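PDB 4BOE: japanin from Rhipicephalus appendiculatus, which binds cholesterol in a lipocalin pocket and modulates the host immune response by blocking the differentiation of dendritic cells from monocytes. Local coordinates for residues L102-L107 with T113-V118. Residues are numbered along the deposited sequence; the frame is centred on the assembly and turned at random.
With CLR (cholesterol), chain C.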
# COMPACT_ATOMS: atom_id res chain seq x y z
N LEU A 102 -6.39 4.67 -2.24
CA LEU A 102 -6.86 3.98 -1.07
C LEU A 102 -6.10 4.49 0.15
O LEU A 102 -4.87 4.60 0.12
CB LEU A 102 -6.62 2.48 -1.29
CG LEU A 102 -6.98 1.56 -0.15
CD1 LEU A 102 -8.50 1.62 0.16
CD2 LEU A 102 -6.53 0.15 -0.46
N LEU A 103 -6.84 4.80 1.22
CA LEU A 103 -6.23 5.27 2.47
C LEU A 103 -6.63 4.30 3.58
O LEU A 103 -7.81 4.18 3.89
CB LEU A 103 -6.69 6.71 2.78
CG LEU A 103 -6.13 7.35 4.04
CD1 LEU A 103 -4.62 7.47 3.97
CD2 LEU A 103 -6.74 8.74 4.23
N LEU A 104 -5.63 3.59 4.15
CA LEU A 104 -5.80 2.58 5.19
C LEU A 104 -5.25 3.02 6.52
O LEU A 104 -4.27 3.74 6.55
CB LEU A 104 -5.06 1.29 4.79
CG LEU A 104 -5.46 0.61 3.53
CD1 LEU A 104 -4.55 -0.63 3.29
CD2 LEU A 104 -6.94 0.24 3.55
N SER A 105 -5.85 2.56 7.61
CA SER A 105 -5.40 2.87 8.98
C SER A 105 -5.28 1.58 9.76
O SER A 105 -6.03 0.65 9.53
CB SER A 105 -6.38 3.77 9.76
OG SER A 105 -6.36 5.13 9.38
N ASP A 106 -4.44 1.59 10.79
CA ASP A 106 -4.33 0.47 11.71
C ASP A 106 -5.58 0.36 12.62
O ASP A 106 -6.14 1.37 13.03
CB ASP A 106 -3.09 0.63 12.61
CG ASP A 106 -2.70 -0.69 13.23
OD1 ASP A 106 -2.23 -1.57 12.49
OD2 ASP A 106 -3.03 -0.90 14.42
N LEU A 107 -5.97 -0.86 12.96
CA LEU A 107 -7.15 -1.13 13.81
C LEU A 107 -6.91 -0.99 15.31
O LEU A 107 -7.74 -0.39 15.97
CB LEU A 107 -7.68 -2.56 13.57
CG LEU A 107 -9.11 -2.66 13.10
CD1 LEU A 107 -9.21 -2.29 11.65
CD2 LEU A 107 -9.66 -4.07 13.33
N THR A 113 -1.75 4.33 12.82
CA THR A 113 -0.85 4.56 11.70
C THR A 113 -1.62 4.39 10.40
O THR A 113 -2.54 3.58 10.32
CB THR A 113 0.40 3.69 11.74
OG1 THR A 113 0.03 2.33 11.63
CG2 THR A 113 1.26 3.95 12.97
N CYS A 114 -1.14 5.07 9.39
CA CYS A 114 -1.79 5.08 8.08
C CYS A 114 -0.84 4.82 6.92
O CYS A 114 0.35 5.00 7.03
CB CYS A 114 -2.53 6.41 7.87
SG CYS A 114 -1.63 7.61 6.86
N SER A 115 -1.44 4.45 5.78
CA SER A 115 -0.76 4.22 4.51
C SER A 115 -1.70 4.69 3.38
O SER A 115 -2.91 4.43 3.41
CB SER A 115 -0.28 2.78 4.31
OG SER A 115 -1.30 1.81 4.27
N LEU A 116 -1.13 5.46 2.44
CA LEU A 116 -1.82 6.00 1.29
C LEU A 116 -1.27 5.30 0.07
O LEU A 116 -0.06 5.24 -0.10
CB LEU A 116 -1.60 7.52 1.20
CG LEU A 116 -2.13 8.21 -0.07
CD1 LEU A 116 -3.62 8.16 -0.12
CD2 LEU A 116 -1.61 9.61 -0.17
N TRP A 117 -2.16 4.77 -0.77
CA TRP A 117 -1.85 4.03 -1.98
C TRP A 117 -2.52 4.69 -3.13
O TRP A 117 -3.66 5.10 -3.02
CB TRP A 117 -2.37 2.58 -1.85
CG TRP A 117 -1.84 1.88 -0.65
CD1 TRP A 117 -2.35 1.91 0.61
CD2 TRP A 117 -0.66 1.05 -0.60
NE1 TRP A 117 -1.52 1.23 1.47
CE2 TRP A 117 -0.50 0.66 0.75
CE3 TRP A 117 0.26 0.59 -1.56
CZ2 TRP A 117 0.54 -0.18 1.15
CZ3 TRP A 117 1.35 -0.18 -1.13
CH2 TRP A 117 1.48 -0.55 0.21
N VAL A 118 -1.81 4.82 -4.23
CA VAL A 118 -2.33 5.41 -5.45
C VAL A 118 -2.02 4.51 -6.63
O VAL A 118 -1.04 3.77 -6.61
CB VAL A 118 -1.79 6.85 -5.69
CG1 VAL A 118 -2.22 7.81 -4.59
CG2 VAL A 118 -0.28 6.89 -5.90
C1 CLR C . 6.95 -0.46 3.71
C2 CLR C . 8.20 0.34 4.09
C3 CLR C . 7.87 1.78 4.40
C4 CLR C . 6.83 1.85 5.51
C5 CLR C . 5.61 1.00 5.23
C6 CLR C . 4.39 1.51 5.36
C7 CLR C . 3.12 0.77 5.11
C8 CLR C . 3.32 -0.74 5.06
C9 CLR C . 4.57 -1.08 4.22
C10 CLR C . 5.87 -0.45 4.80
C11 CLR C . 4.69 -2.59 3.95
C12 CLR C . 3.40 -3.22 3.41
C13 CLR C . 2.18 -2.95 4.31
C14 CLR C . 2.09 -1.42 4.47
C15 CLR C . 0.72 -1.21 5.12
C16 CLR C . -0.16 -2.25 4.42
C17 CLR C . 0.80 -3.21 3.68
C18 CLR C . 2.34 -3.68 5.65
C19 CLR C . 6.40 -1.23 6.03
C20 CLR C . 0.25 -4.65 3.61
C21 CLR C . 1.18 -5.61 2.86
C22 CLR C . -1.17 -4.68 3.01
C23 CLR C . -1.38 -3.88 1.70
C24 CLR C . -2.78 -3.99 1.19
C25 CLR C . -3.26 -3.12 0.05
C26 CLR C . -2.38 -2.07 -0.56
C27 CLR C . -4.19 -3.77 -0.94
O1 CLR C . 9.06 2.44 4.87
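With CG of both L104 (chi1 -60°) and W117 (chi1 -56°) set beside the backbone N, the leucine branch and the indole cross at an angle on the cholesterol-facing side of an antiparallel hairpin in the lipocalin barrel. L104 CD1 comes within 4.0 Å of W117 NE1, oblique to the ring. The strands are joined through two hydrogen-bonded pairs, L102 with W117 and L104 with S115, in which each residue gives and accepts one backbone bond. At the turn end D106 N adds a further bond to T113 O, 2.8 Å long, while T113 OG1 is hydrogen-bonded to E109 OE1.

On the other side of the sheet, L103 reaches across the strand gap: CD1 lies 3.5 Å from S115 O and also packs on L116 CB. Helix 128-137 covers this side, and C138, just beyond its end, forms a disulfide with C114.

Inside the pocket, with chi1 at 63°, S115 OG is flanked by its own backbone N and carbonyl carbon, where it accepts a bond of 2.9 Å from W117 NE1 and meets cholesterol C15. This bond, tilted out of the indole plane, probably limits the ring's rotation; the sterol-tail methyl C26 rests over one ring face, 3.6 Å from W117 CE2.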